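Local coordinates for protein diaminopimelate decarboxylase (Aquifex aeolicus, PDB 2P3E) that probably decarboxylates meso-diaminopimelate to L-lysine, the last step of lysine biosynthesis, as a homodimer that depends on pyridoxal 5'-phosphate, at residues E2-Y7 / H327-E332; P70-L75 / K402-R407; R358-V363 / E367-L372. All blocks are in the same frame, centred on the assembly; numbering follows the deposited sequence.

In the fold
From the N terminus, helix 3-7, in segment 2-7, waits more than 300 residues for its partner: contact 1 closes when the chain reaches strand 328-330 in the mixed sheet of the beta domain. Contact 2 starts inside that span, at helix 70-78 of the pyridoxal-binding barrel, and ends beyond it, at strand 400-405, so the two long loops cross. Contact 3 is a local closure, 358-363 with 367-372, lying wholly within the span of contact 2 and following contact 1 in series. All three reach the same mixed sheet. Contacts 1 and 3 touch, since strands 328-330 and 368-371 are antiparallel neighbours, whereas contact 2 ties the sheet to the barrel, its centre about 24 Å from that of contact 1.

Contact 1: residues E2-Y7 / H327-E332; sequences ELLKEY and HIIPVE
Leu3 opens the contact from the first turn of helix 3-7, its CD2 touching the imidazole of His327, 3.7 Å from NE2. The two side chains come from opposite directions. Next along, Leu4 meets Ile329 tip to tip: both of its methyls rest on one atom, with CD1 3.6 Å and CD2 3.7 Å from Ile329 CD1. The leucine has CG beside its backbone N (chi1 -73°), and from there the branch reaches the isoleucine. Tyr13 and Leu18, from the hairpin strands that follow the helix, pack against this same pair.

One turn on from Leu3, Tyr7 lays its ring near-parallel to that of His327, the planes only 9° apart but slid so far that the centroids lie 5.3 Å from each other and the rings barely overlap. Between these two residues the closest approach is Tyr7 OH to His327 CB, 3.6 Å. That hydroxyl hydrogen-bonds to the backbone O of Tyr249, while His327 ND1 pairs with Tyr325 OH. With an alanine at Tyr7, the Tyr249 carbonyl would probably lose this partner and a gap open beside the imidazole. The N-terminal helix thus packs on the side chains of Ile329 and of His327 just before the strand by van der Waals contact alone, and Tyr7 OH and His327 ND1 find their partners beyond the two segments.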
loop_
_atom_site.group_PDB
_atom_site.type_symbol
_atom_site.label_atom_id
_atom_site.label_comp_id
_atom_site.label_asym_id
_atom_site.label_seq_id
_atom_site.Cartn_x
_atom_site.Cartn_y
_atom_site.Cartn_z
ATOM N N GLU B 2 -33.799 4.502 5.377
ATOM C CA GLU B 2 -32.961 4.368 6.618
ATOM C C GLU B 2 -31.477 4.237 6.218
ATOM O O GLU B 2 -31.129 3.336 5.455
ATOM C CB GLU B 2 -33.396 3.157 7.432
ATOM C CG GLU B 2 -32.717 3.041 8.792
ATOM O OE1 GLU B 2 -34.600 0.369 9.454
ATOM N N LEU B 3 -30.638 5.124 6.752
ATOM C CA LEU B 3 -29.269 5.331 6.247
ATOM C C LEU B 3 -28.446 4.041 6.112
ATOM O O LEU B 3 -27.937 3.750 5.028
ATOM C CB LEU B 3 -28.515 6.380 7.082
ATOM C CG LEU B 3 -27.110 6.746 6.566
ATOM C CD1 LEU B 3 -27.147 7.384 5.148
ATOM C CD2 LEU B 3 -26.359 7.620 7.554
ATOM N N LEU B 4 -28.333 3.273 7.196
ATOM C CA LEU B 4 -27.505 2.055 7.192
ATOM C C LEU B 4 -27.912 1.042 6.131
ATOM O O LEU B 4 -27.058 0.455 5.469
ATOM C CB LEU B 4 -27.486 1.391 8.569
ATOM C CG LEU B 4 -26.657 2.105 9.627
ATOM C CD1 LEU B 4 -26.333 1.107 10.719
ATOM C CD2 LEU B 4 -25.381 2.721 9.037
ATOM N N LYS B 5 -29.216 0.852 5.954
ATOM C CA LYS B 5 -29.718 -0.041 4.901
ATOM C C LYS B 5 -29.494 0.469 3.474
ATOM O O LYS B 5 -29.451 -0.324 2.527
ATOM C CB LYS B 5 -31.196 -0.397 5.148
ATOM C CG LYS B 5 -31.394 -1.322 6.364
ATOM C CD LYS B 5 -32.871 -1.492 6.713
ATOM C CE LYS B 5 -33.045 -1.992 8.154
ATOM N NZ LYS B 5 -33.109 -3.477 8.270
ATOM N N GLU B 6 -29.350 1.785 3.324
ATOM C CA GLU B 6 -28.968 2.383 2.048
ATOM C C GLU B 6 -27.564 1.954 1.645
ATOM O O GLU B 6 -27.280 1.807 0.458
ATOM C CB GLU B 6 -29.041 3.908 2.096
ATOM C CG GLU B 6 -30.477 4.457 2.191
ATOM C CD GLU B 6 -30.509 5.962 2.332
ATOM O OE1 GLU B 6 -29.452 6.598 2.522
ATOM O OE2 GLU B 6 -31.619 6.523 2.262
ATOM N N TYR B 7 -26.694 1.764 2.636
ATOM C CA TYR B 7 -25.359 1.221 2.385
ATOM C C TYR B 7 -25.434 -0.259 2.058
ATOM O O TYR B 7 -24.929 -0.710 1.021
ATOM C CB TYR B 7 -24.439 1.474 3.588
ATOM C CG TYR B 7 -23.964 2.895 3.683
ATOM C CD1 TYR B 7 -22.927 3.349 2.876
ATOM C CD2 TYR B 7 -24.554 3.796 4.582
ATOM C CE1 TYR B 7 -22.497 4.652 2.928
ATOM C CE2 TYR B 7 -24.126 5.109 4.655
ATOM C CZ TYR B 7 -23.081 5.530 3.831
ATOM O OH TYR B 7 -22.615 6.811 3.885
ATOM N N HIS B 327 -17.955 5.991 5.666
ATOM C CA HIS B 327 -18.840 6.153 6.814
ATOM C C HIS B 327 -18.367 5.246 7.952
ATOM O O HIS B 327 -18.032 4.074 7.732
ATOM C CB HIS B 327 -20.288 5.864 6.423
ATOM C CG HIS B 327 -21.306 6.457 7.360
ATOM N ND1 HIS B 327 -21.383 7.805 7.620
ATOM C CD2 HIS B 327 -22.300 5.879 8.079
ATOM C CE1 HIS B 327 -22.367 8.036 8.477
ATOM N NE2 HIS B 327 -22.950 6.885 8.760
ATOM N N ILE B 328 -18.288 5.818 9.156
ATOM C CA ILE B 328 -17.824 5.080 10.341
ATOM C C ILE B 328 -18.880 5.180 11.457
ATOM O O ILE B 328 -19.282 6.287 11.831
ATOM C CB ILE B 328 -16.443 5.578 10.854
ATOM C CG1 ILE B 328 -15.391 5.492 9.717
ATOM C CG2 ILE B 328 -16.004 4.775 12.082
ATOM C CD1 ILE B 328 -13.992 5.951 10.098
ATOM N N ILE B 329 -19.300 4.022 11.962
ATOM C CA ILE B 329 -20.364 3.925 12.952
ATOM C C ILE B 329 -19.927 3.030 14.108
ATOM O O ILE B 329 -19.096 2.120 13.914
ATOM C CB ILE B 329 -21.681 3.374 12.331
ATOM C CG1 ILE B 329 -21.473 1.947 11.781
ATOM C CG2 ILE B 329 -22.181 4.341 11.256
ATOM C CD1 ILE B 329 -22.723 1.269 11.187
ATOM N N PRO B 330 -20.494 3.264 15.310
ATOM C CA PRO B 330 -20.197 2.361 16.420
ATOM C C PRO B 330 -20.910 1.010 16.270
ATOM O O PRO B 330 -22.028 0.926 15.721
ATOM C CB PRO B 330 -20.680 3.147 17.647
ATOM C CG PRO B 330 -21.842 3.980 17.121
ATOM C CD PRO B 330 -21.431 4.344 15.707
ATOM N N VAL B 331 -20.235 -0.052 16.684
ATOM C CA VAL B 331 -20.840 -1.380 16.704
ATOM C C VAL B 331 -21.922 -1.430 17.816
ATOM O O VAL B 331 -22.916 -2.144 17.682
ATOM C CB VAL B 331 -19.743 -2.482 16.881
ATOM C CG1 VAL B 331 -20.334 -3.858 17.262
ATOM C CG2 VAL B 331 -18.869 -2.583 15.609
ATOM N N GLU B 332 -21.704 -0.661 18.889
ATOM C CA GLU B 332 -22.695 -0.486 19.969
ATOM C C GLU B 332 -23.155 0.977 20.037
ATOM O O GLU B 332 -22.344 1.870 20.295
ATOM C CB GLU B 332 -22.117 -0.901 21.338
ATOM C CG GLU B 332 -21.910 -2.398 21.566
ATOM C CD GLU B 332 -21.725 -2.779 23.050
ATOM O OE1 GLU B 332 -21.763 -1.899 23.935
ATOM O OE2 GLU B 332 -21.535 -3.980 23.349
#

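Contact 2: residues P70-L75 / K402-R407; sequences PHLVKL and KLIRKR
Ile404 is wedged against His71 and Leu72 where the alpha/beta barrel meets the C-terminal beta domain, the two-domain architecture of the class-II (fold type III) decarboxylases. Helix 70-78 belongs to the barrel, and strand 400-405 is the second arm of the hairpin with 392-397. The isoleucine divides its branches between its two neighbours. Its CG2 lies 3.8 Å from His71 CB, the two side chains sliding past each other in opposite directions. The Ile404 and Leu72 side chains cross at about a right angle, with Ile404 CD1 3.7 Å from CD2 and 3.8 Å from CG of that leucine. This division follows from the torsion: CG1 takes the position between backbone N and carbonyl carbon (chi1 59°), which carries CD1 to the leucine and leaves CG2 on the histidine side.

Around these three residues the next shell brings several hydrogen bonds. Asn69, just before the helix, donates its ND2 to Ile404 O, and its OD1 accepts weak bonds from the backbone N of His71 and of Leu72, so one side chain ties the helix start to the strand. The second subunit joins in as well: Ser417 of that subunit gives OG to Ile404 O and its backbone O to His71 NE2. The contact is therefore part of the dimer interface as well as of the domain junction. On the strand side, Ile404 and Arg405 both face Glu393, forming a classic beta bulge, while Tyr39 of strand 36-40 packs on both Leu72 and Ile404. The carbonyl that gathers Asn69 and Ser417 of the second subunit also meets the edge of the imidazole, near its plane, with His71 CD2 3.3 Å from Ile404 O.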
loop_
_atom_site.group_PDB
_atom_site.type_symbol
_atom_site.label_atom_id
_atom_site.label_comp_id
_atom_site.label_asym_id
_atom_site.label_seq_id
_atom_site.Cartn_x
_atom_site.Cartn_y
_atom_site.Cartn_z
ATOM N N PRO B 70 -9.980 -15.485 -2.960
ATOM C CA PRO B 70 -10.413 -16.519 -3.894
ATOM C C PRO B 70 -11.794 -17.101 -3.590
ATOM O O PRO B 70 -12.480 -17.532 -4.519
ATOM C CB PRO B 70 -9.335 -17.611 -3.795
ATOM C CG PRO B 70 -8.532 -17.295 -2.583
ATOM C CD PRO B 70 -8.786 -15.863 -2.185
ATOM N N HIS B 71 -12.190 -17.112 -2.321
ATOM C CA HIS B 71 -13.537 -17.564 -1.963
ATOM C C HIS B 71 -14.616 -16.601 -2.470
ATOM O O HIS B 71 -15.693 -17.031 -2.904
ATOM C CB HIS B 71 -13.654 -17.806 -0.446
ATOM C CG HIS B 71 -12.631 -18.776 0.075
ATOM N ND1 HIS B 71 -12.718 -20.138 -0.141
ATOM C CD2 HIS B 71 -11.468 -18.575 0.749
ATOM C CE1 HIS B 71 -11.671 -20.737 0.408
ATOM N NE2 HIS B 71 -10.893 -19.807 0.943
ATOM N N LEU B 72 -14.327 -15.303 -2.445
ATOM C CA LEU B 72 -15.272 -14.328 -2.975
ATOM C C LEU B 72 -15.362 -14.423 -4.501
ATOM O O LEU B 72 -16.457 -14.308 -5.073
ATOM C CB LEU B 72 -14.897 -12.908 -2.530
ATOM C CG LEU B 72 -14.863 -12.663 -1.006
ATOM C CD1 LEU B 72 -14.418 -11.230 -0.680
ATOM C CD2 LEU B 72 -16.235 -12.954 -0.349
ATOM N N VAL B 73 -14.218 -14.629 -5.153
ATOM C CA VAL B 73 -14.184 -14.792 -6.596
ATOM C C VAL B 73 -14.919 -16.080 -6.995
ATOM O O VAL B 73 -15.682 -16.071 -7.959
ATOM C CB VAL B 73 -12.745 -14.753 -7.167
ATOM C CG1 VAL B 73 -12.771 -14.930 -8.694
ATOM C CG2 VAL B 73 -12.055 -13.398 -6.794
ATOM N N LYS B 74 -14.710 -17.155 -6.233
ATOM C CA LYS B 74 -15.428 -18.428 -6.480
ATOM C C LYS B 74 -16.932 -18.260 -6.385
ATOM O O LYS B 74 -17.673 -18.782 -7.226
ATOM C CB LYS B 74 -14.942 -19.551 -5.549
ATOM C CG LYS B 74 -15.619 -20.916 -5.867
ATOM C CD LYS B 74 -14.879 -22.046 -5.199
ATOM C CE LYS B 74 -15.187 -23.376 -5.881
ATOM N NZ LYS B 74 -14.349 -23.526 -7.144
ATOM N N LEU B 75 -17.374 -17.523 -5.376
ATOM C CA LEU B 75 -18.776 -17.184 -5.172
ATOM C C LEU B 75 -19.445 -16.591 -6.433
ATOM O O LEU B 75 -20.552 -16.999 -6.835
ATOM C CB LEU B 75 -18.869 -16.208 -3.987
ATOM C CG LEU B 75 -20.113 -16.121 -3.113
ATOM C CD1 LEU B 75 -20.251 -17.388 -2.261
ATOM C CD2 LEU B 75 -20.076 -14.906 -2.198
ATOM N N LYS B 402 -18.133 -18.129 7.529
ATOM C CA LYS B 402 -16.969 -18.851 7.098
ATOM C C LYS B 402 -15.740 -17.947 7.210
ATOM O O LYS B 402 -15.771 -16.778 6.818
ATOM C CB LYS B 402 -17.131 -19.320 5.639
ATOM C CG LYS B 402 -18.202 -20.377 5.424
ATOM C CD LYS B 402 -18.262 -20.837 3.948
ATOM C CE LYS B 402 -18.666 -19.652 3.055
ATOM N NZ LYS B 402 -19.379 -19.991 1.749
ATOM N N LEU B 403 -14.663 -18.490 7.753
ATOM C CA LEU B 403 -13.396 -17.802 7.725
ATOM C C LEU B 403 -12.834 -17.930 6.311
ATOM O O LEU B 403 -12.621 -19.053 5.834
ATOM C CB LEU B 403 -12.436 -18.376 8.789
ATOM C CG LEU B 403 -11.051 -17.723 8.958
ATOM C CD1 LEU B 403 -11.216 -16.259 9.431
ATOM C CD2 LEU B 403 -10.242 -18.514 9.980
ATOM N N ILE B 404 -12.663 -16.802 5.613
ATOM C CA ILE B 404 -12.195 -16.856 4.211
ATOM C C ILE B 404 -10.732 -16.346 4.004
ATOM O O ILE B 404 -10.142 -16.524 2.929
ATOM C CB ILE B 404 -13.210 -16.196 3.219
ATOM C CG1 ILE B 404 -13.457 -14.722 3.582
ATOM C CG2 ILE B 404 -14.533 -16.980 3.199
ATOM C CD1 ILE B 404 -14.041 -13.899 2.450
ATOM N N ARG B 405 -10.155 -15.770 5.054
ATOM C CA ARG B 405 -8.708 -15.530 5.128
ATOM C C ARG B 405 -8.281 -15.486 6.586
ATOM O O ARG B 405 -8.798 -14.683 7.355
ATOM C CB ARG B 405 -8.303 -14.223 4.422
ATOM C CG ARG B 405 -6.773 -14.110 4.252
ATOM C CD ARG B 405 -6.329 -12.793 3.611
ATOM N NE ARG B 405 -4.860 -12.702 3.642
ATOM C CZ ARG B 405 -4.053 -12.986 2.622
ATOM N NH1 ARG B 405 -4.541 -13.365 1.447
ATOM N NH2 ARG B 405 -2.741 -12.839 2.769
ATOM N N LYS B 406 -7.349 -16.359 6.966
ATOM C CA LYS B 406 -6.805 -16.344 8.331
ATOM C C LYS B 406 -6.020 -15.052 8.523
ATOM O O LYS B 406 -5.435 -14.520 7.565
ATOM C CB LYS B 406 -5.868 -17.527 8.568
ATOM C CG LYS B 406 -6.559 -18.927 8.512
ATOM C CD LYS B 406 -5.491 -20.064 8.642
ATOM C CE LYS B 406 -4.540 -20.107 7.425
ATOM N NZ LYS B 406 -3.747 -21.392 7.304
ATOM N N ARG B 407 -6.019 -14.557 9.755
ATOM C CA ARG B 407 -5.127 -13.473 10.129
ATOM C C ARG B 407 -3.683 -13.936 9.943
ATOM O O ARG B 407 -3.321 -15.055 10.329
ATOM C CB ARG B 407 -5.363 -13.070 11.581
ATOM C CG ARG B 407 -4.638 -11.788 12.025
ATOM C CD ARG B 407 -5.058 -11.394 13.447
ATOM N NE ARG B 407 -6.517 -11.270 13.515
ATOM C CZ ARG B 407 -7.213 -10.205 13.106
ATOM N NH1 ARG B 407 -6.589 -9.140 12.580
ATOM N NH2 ARG B 407 -8.535 -10.224 13.180
#

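Contact 3: residues R358-V363 / E367-L372; sequences REIEEV and EYLAVL
Packing of side chains, mostly apolar with one carboxylate, joins two segments whose strands do not pair with each other, in the mixed sheet of the beta domain. Strand 358-361 pairs with 338-344, strand 368-371 with 289-301 and 328-330, and a short connection of three residues leads from one segment to the other. Where they face, Leu369 is the central side chain. Its CD2 lies 3.9 Å from Ile360 CD1 and 3.8 Å from Val363 CG1, so a single methyl touches two residues of the other segment. Leu369 CG stands anti to the carbonyl carbon (chi1 -56°), which helps set CD2 between Ile360 and Val363; CD1 comes 4.1 Å from Ile360 CD1. Ile328 of the neighbouring strand packs on Ile360 and Leu369 and extends this apolar patch, and Val295 packs on Val363.

Toward the connection the contact changes character. The Glu367 side chain crosses that of Val363 at a slant: OE2 lies 3.4 Å from Val363 CA, and OE1 lies 3.7 Å from its CG1. These are contacts of an acid with carbon, and the charge is met by other groups. OE2 accepts a hydrogen bond from the backbone N of Gln364, the residue right after Val363, and forms a salt bridge to Arg336 NH1. The same arginine uses NH2 for Glu361 OE2, 6.0 Å from Glu367 OE1, and its positive charge probably eases the nearness of the two acids. The chain thus reverses over the three-residue connection, with Arg336 bridging Glu361 and Glu367 beside it, within the mixed beta sheet of the C-terminal domain, which in fold-type III decarboxylases follows the barrel.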
loop_
_atom_site.group_PDB
_atom_site.type_symbol
_atom_site.label_atom_id
_atom_site.label_comp_id
_atom_site.label_asym_id
_atom_site.label_seq_id
_atom_site.Cartn_x
_atom_site.Cartn_y
_atom_site.Cartn_z
ATOM N N ARG B 358 -14.577 14.210 12.026
ATOM C CA ARG B 358 -15.804 13.480 11.784
ATOM C C ARG B 358 -16.656 13.384 13.036
ATOM O O ARG B 358 -16.140 13.115 14.137
ATOM C CB ARG B 358 -15.497 12.071 11.259
ATOM C CG ARG B 358 -16.722 11.267 10.841
ATOM C CD ARG B 358 -17.278 11.663 9.445
ATOM N NE ARG B 358 -16.248 11.610 8.396
ATOM C CZ ARG B 358 -15.849 10.491 7.792
ATOM N NH1 ARG B 358 -16.409 9.324 8.103
ATOM N NH2 ARG B 358 -14.888 10.528 6.863
ATOM N N GLU B 359 -17.962 13.565 12.856
ATOM C CA GLU B 359 -18.927 13.391 13.934
ATOM C C GLU B 359 -19.129 11.907 14.208
ATOM O O GLU B 359 -19.353 11.110 13.282
ATOM C CB GLU B 359 -20.268 14.034 13.571
ATOM C CG GLU B 359 -20.286 15.552 13.754
ATOM C CD GLU B 359 -20.460 15.996 15.206
ATOM O OE1 GLU B 359 -20.448 15.143 16.135
ATOM O OE2 GLU B 359 -20.606 17.222 15.413
ATOM N N ILE B 360 -19.024 11.547 15.479
ATOM C CA ILE B 360 -19.193 10.170 15.905
ATOM C C ILE B 360 -19.580 10.133 17.377
ATOM O O ILE B 360 -19.147 10.979 18.159
ATOM C CB ILE B 360 -17.898 9.340 15.679
ATOM C CG1 ILE B 360 -18.180 7.843 15.855
ATOM C CG2 ILE B 360 -16.757 9.832 16.583
ATOM C CD1 ILE B 360 -17.000 6.941 15.450
ATOM N N GLU B 361 -20.415 9.162 17.727
ATOM C CA GLU B 361 -20.762 8.869 19.113
ATOM C C GLU B 361 -19.467 8.721 19.886
ATOM O O GLU B 361 -18.489 8.133 19.380
ATOM C CB GLU B 361 -21.536 7.564 19.150
ATOM C CG GLU B 361 -22.643 7.494 20.157
ATOM C CD GLU B 361 -23.489 6.243 19.987
ATOM O OE1 GLU B 361 -24.129 6.063 18.920
ATOM O OE2 GLU B 361 -23.516 5.444 20.936
ATOM N N GLU B 362 -19.434 9.297 21.087
ATOM C CA GLU B 362 -18.301 9.132 21.969
ATOM C C GLU B 362 -18.138 7.626 22.160
ATOM O O GLU B 362 -19.125 6.924 22.438
ATOM C CB GLU B 362 -18.546 9.819 23.321
ATOM C CG GLU B 362 -18.375 11.322 23.287
ATOM C CD GLU B 362 -18.573 11.981 24.645
ATOM O OE1 GLU B 362 -19.267 11.407 25.509
ATOM O OE2 GLU B 362 -18.026 13.082 24.842
ATOM N N VAL B 363 -16.928 7.131 21.942
ATOM C CA VAL B 363 -16.616 5.713 22.125
ATOM C C VAL B 363 -15.433 5.599 23.066
ATOM O O VAL B 363 -14.641 6.527 23.177
ATOM C CB VAL B 363 -16.301 4.999 20.780
ATOM C CG1 VAL B 363 -17.596 4.746 19.988
ATOM C CG2 VAL B 363 -15.265 5.797 19.951
ATOM N N GLU B 367 -14.038 -0.549 22.754
ATOM C CA GLU B 367 -15.223 -0.582 21.890
ATOM C C GLU B 367 -14.816 -0.771 20.433
ATOM O O GLU B 367 -13.709 -0.409 20.055
ATOM C CB GLU B 367 -16.002 0.720 21.984
ATOM C CG GLU B 367 -16.899 0.831 23.183
ATOM C CD GLU B 367 -17.800 2.036 23.066
ATOM O OE1 GLU B 367 -18.726 2.045 22.212
ATOM O OE2 GLU B 367 -17.569 2.976 23.830
ATOM N N TYR B 368 -15.735 -1.300 19.624
ATOM C CA TYR B 368 -15.481 -1.510 18.195
ATOM C C TYR B 368 -16.209 -0.498 17.309
ATOM O O TYR B 368 -17.330 -0.068 17.638
ATOM C CB TYR B 368 -15.896 -2.927 17.783
ATOM C CG TYR B 368 -15.281 -4.011 18.627
ATOM C CD1 TYR B 368 -13.955 -4.409 18.427
ATOM C CD2 TYR B 368 -16.026 -4.641 19.642
ATOM C CE1 TYR B 368 -13.383 -5.422 19.222
ATOM C CE2 TYR B 368 -15.461 -5.646 20.443
ATOM C CZ TYR B 368 -14.153 -6.027 20.224
ATOM O OH TYR B 368 -13.591 -7.028 20.984
ATOM N N LEU B 369 -15.570 -0.133 16.189
ATOM C CA LEU B 369 -16.192 0.705 15.156
ATOM C C LEU B 369 -16.304 -0.092 13.844
ATOM O O LEU B 369 -15.494 -0.992 13.595
ATOM C CB LEU B 369 -15.343 1.965 14.907
ATOM C CG LEU B 369 -15.017 2.877 16.111
ATOM C CD1 LEU B 369 -14.130 4.063 15.706
ATOM C CD2 LEU B 369 -16.329 3.359 16.710
ATOM N N ALA B 370 -17.323 0.222 13.041
ATOM C CA ALA B 370 -17.493 -0.320 11.702
ATOM C C ALA B 370 -17.231 0.746 10.644
ATOM O O ALA B 370 -17.881 1.796 10.633
ATOM C CB ALA B 370 -18.899 -0.914 11.526
ATOM N N VAL B 371 -16.262 0.469 9.774
ATOM C CA VAL B 371 -15.932 1.329 8.639
ATOM C C VAL B 371 -16.646 0.747 7.415
ATOM O O VAL B 371 -16.364 -0.385 6.995
ATOM C CB VAL B 371 -14.385 1.409 8.382
ATOM C CG1 VAL B 371 -14.060 2.375 7.231
ATOM C CG2 VAL B 371 -13.631 1.821 9.674
ATOM N N LEU B 372 -17.586 1.510 6.850
ATOM C CA LEU B 372 -18.435 0.956 5.782
ATOM C C LEU B 372 -17.761 1.062 4.419
ATOM O O LEU B 372 -16.746 1.753 4.287
ATOM C CB LEU B 372 -19.810 1.648 5.755
ATOM C CG LEU B 372 -20.636 1.633 7.050
ATOM C CD1 LEU B 372 -22.018 2.227 6.761
ATOM C CD2 LEU B 372 -20.742 0.225 7.658
#